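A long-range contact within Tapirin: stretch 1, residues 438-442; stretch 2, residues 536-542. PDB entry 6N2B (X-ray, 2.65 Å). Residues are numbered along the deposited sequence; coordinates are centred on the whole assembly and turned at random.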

# COMPACT_ATOMS: atom_id res chain seq x y z
N SER A 438 -11.03 -25.58 0.87
CA SER A 438 -11.89 -24.41 0.87
C SER A 438 -13.06 -24.61 1.82
O SER A 438 -13.40 -25.73 2.21
N VAL A 439 -13.65 -23.48 2.20
CA VAL A 439 -14.94 -23.38 2.87
C VAL A 439 -15.77 -22.36 2.10
O VAL A 439 -15.24 -21.33 1.67
N TYR A 440 -17.06 -22.65 1.91
CA TYR A 440 -17.91 -21.76 1.13
C TYR A 440 -19.20 -21.43 1.88
O TYR A 440 -19.52 -22.04 2.90
N ASP A 441 -19.92 -20.44 1.36
CA ASP A 441 -21.16 -19.93 1.95
C ASP A 441 -22.11 -19.57 0.82
O ASP A 441 -21.88 -18.58 0.11
N LYS A 442 -23.17 -20.36 0.63
CA LYS A 442 -24.17 -20.04 -0.37
C LYS A 442 -25.33 -19.24 0.19
O LYS A 442 -26.21 -18.84 -0.57
N SER A 536 -19.68 -13.94 7.76
CA SER A 536 -19.20 -14.52 9.02
C SER A 536 -18.73 -15.96 8.85
O SER A 536 -17.75 -16.37 9.48
N THR A 537 -19.42 -16.74 8.01
CA THR A 537 -18.95 -18.09 7.69
C THR A 537 -17.52 -18.06 7.21
O THR A 537 -16.70 -18.88 7.63
N ILE A 538 -17.19 -17.10 6.35
CA ILE A 538 -15.83 -17.01 5.83
C ILE A 538 -14.88 -16.50 6.91
O ILE A 538 -13.77 -17.01 7.05
N GLU A 539 -15.30 -15.51 7.70
CA GLU A 539 -14.45 -15.04 8.79
C GLU A 539 -14.19 -16.15 9.79
O GLU A 539 -13.05 -16.35 10.23
N SER A 540 -15.24 -16.87 10.18
CA SER A 540 -15.09 -17.98 11.11
C SER A 540 -14.10 -19.01 10.57
O SER A 540 -13.26 -19.53 11.32
N SER A 541 -14.16 -19.29 9.27
CA SER A 541 -13.21 -20.23 8.69
C SER A 541 -11.78 -19.70 8.79
O SER A 541 -10.86 -20.45 9.14
N ILE A 542 -11.57 -18.42 8.47
CA ILE A 542 -10.23 -17.84 8.52
C ILE A 542 -9.75 -17.70 9.96
O ILE A 542 -8.59 -18.00 10.27

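Residues 438-441 form the end of a strand that lies against the helix of residues 536-542. The two run nearly antiparallel, with 160° between their directions and an axis-to-axis approach of 7.9 Å. The contact is small, burying 255 Å² over both sides. Alternation along the strand decides which side chains take part: Val 439 and Asp 441 point toward the helix, while Ser 438 and Tyr 440 point away.

Ser 438 makes no contact with the helix. Its chi1 is p, and its OG is hydrogen-bonded elsewhere in the structure.

Val 439 has the largest area covered in the contact. Its chi1 is t, and both of its methyl groups lie against Ser 541. CG2 of Val 439 lies 3.5 Å from OG of Ser 541. CG1 of Val 439 is 3.9 Å from CB of Ser 541. CG1 of Val 439 is 4.3 Å from CG2 of Thr 537, a looser methyl contact. Ser 541 points toward the strand with chi1 t, but its OG is hydrogen-bonded elsewhere in the structure. Ile 538 also reaches this part of the strand. Its CA-to-CB bond points sideways, yet with chi1 and chi2 both m the end of the chain comes nearer. CD1 of Ile 538 sits 3.6 Å from the backbone O of Val 439.

Tyr 440 has chi1 p and its CA-to-CB bond points away from the helix. Its side chain comes no nearer than 5.7 Å, so its contacts come from the backbone. Its CA is 4.4 Å from CD1 of Ile 538, and its O is 3.9 Å from CG2 of Thr 537. The methyl of Thr 537 thus packs near both Val 439 and Tyr 440.

Asp 441 is buried and supplies the polar part of the contact. With chi1 t, its carboxylate extends to the first turn of the helix. OD2 of Asp 441 lies 3.2 Å from OG1 of Thr 537. The CA-to-CB bond of Thr 537 points toward the strand, and its chi1 is m. Two waters bridge OD2 of Asp 441 to the helix. Water 2 donates to OD2 of Asp 441 (2.8 Å) and accepts from N of Thr 537 (2.9 Å). The same water is hydrogen-bonded to OG of Ser 536, with its O 3.1 Å from that OG. Water 1 donates to OD2 of Asp 441 at 3.0 Å and accepts a weak bond from N of Ile 538 at 3.4 Å. Through these waters, one carboxylate oxygen is connected to two backbone NH groups of the helix.

Lys 442 lies beyond the strand and does not touch the helix. Its NZ is hydrogen-bonded elsewhere in the structure.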

# COMPACT_ATOMS: atom_id res chain seq x y z
CB SER A 438 -12.41 -24.10 -0.55
OG SER A 438 -13.09 -25.21 -1.10
CB VAL A 439 -14.76 -22.93 4.34
CG1 VAL A 439 -16.10 -22.50 4.96
CG2 VAL A 439 -14.07 -24.03 5.13
CB TYR A 440 -18.25 -22.36 -0.24
CG TYR A 440 -19.16 -23.57 -0.23
CD1 TYR A 440 -18.64 -24.86 -0.07
CD2 TYR A 440 -20.53 -23.44 -0.43
CE1 TYR A 440 -19.46 -25.97 -0.08
CE2 TYR A 440 -21.36 -24.54 -0.45
CZ TYR A 440 -20.82 -25.80 -0.28
OH TYR A 440 -21.66 -26.91 -0.29
CB ASP A 441 -20.88 -18.72 2.84
CG ASP A 441 -22.14 -18.12 3.48
OD1 ASP A 441 -23.29 -18.55 3.17
OD2 ASP A 441 -21.97 -17.19 4.30
CB LYS A 442 -24.70 -21.32 -1.04
CG LYS A 442 -23.75 -21.93 -2.04
CD LYS A 442 -24.40 -23.05 -2.86
CE LYS A 442 -23.48 -23.52 -4.00
NZ LYS A 442 -24.10 -24.51 -4.92
CB SER A 536 -20.29 -14.39 10.08
OG SER A 536 -21.56 -14.61 9.52
CB THR A 537 -19.84 -18.71 6.61
OG1 THR A 537 -21.21 -18.66 7.02
CG2 THR A 537 -19.46 -20.13 6.34
CB ILE A 538 -15.81 -16.15 4.56
CG1 ILE A 538 -16.68 -16.80 3.48
CG2 ILE A 538 -14.41 -15.97 4.03
CD1 ILE A 538 -16.18 -18.17 3.06
CB GLU A 539 -15.08 -13.85 9.51
CG GLU A 539 -15.03 -12.54 8.78
CD GLU A 539 -15.47 -11.36 9.67
OE1 GLU A 539 -15.61 -11.56 10.91
OE2 GLU A 539 -15.67 -10.23 9.12
CB SER A 540 -16.45 -18.62 11.40
OG SER A 540 -16.33 -19.69 12.33
CB SER A 541 -13.58 -20.51 7.24
OG SER A 541 -12.57 -21.30 6.65
CB ILE A 542 -10.20 -16.48 7.78
CG1 ILE A 542 -10.51 -16.67 6.29
CG2 ILE A 542 -8.86 -15.73 8.02
CD1 ILE A 542 -10.79 -15.39 5.56
O HOH W 1 -19.55 -15.46 4.51
O HOH W 2 -22.09 -16.31 7.00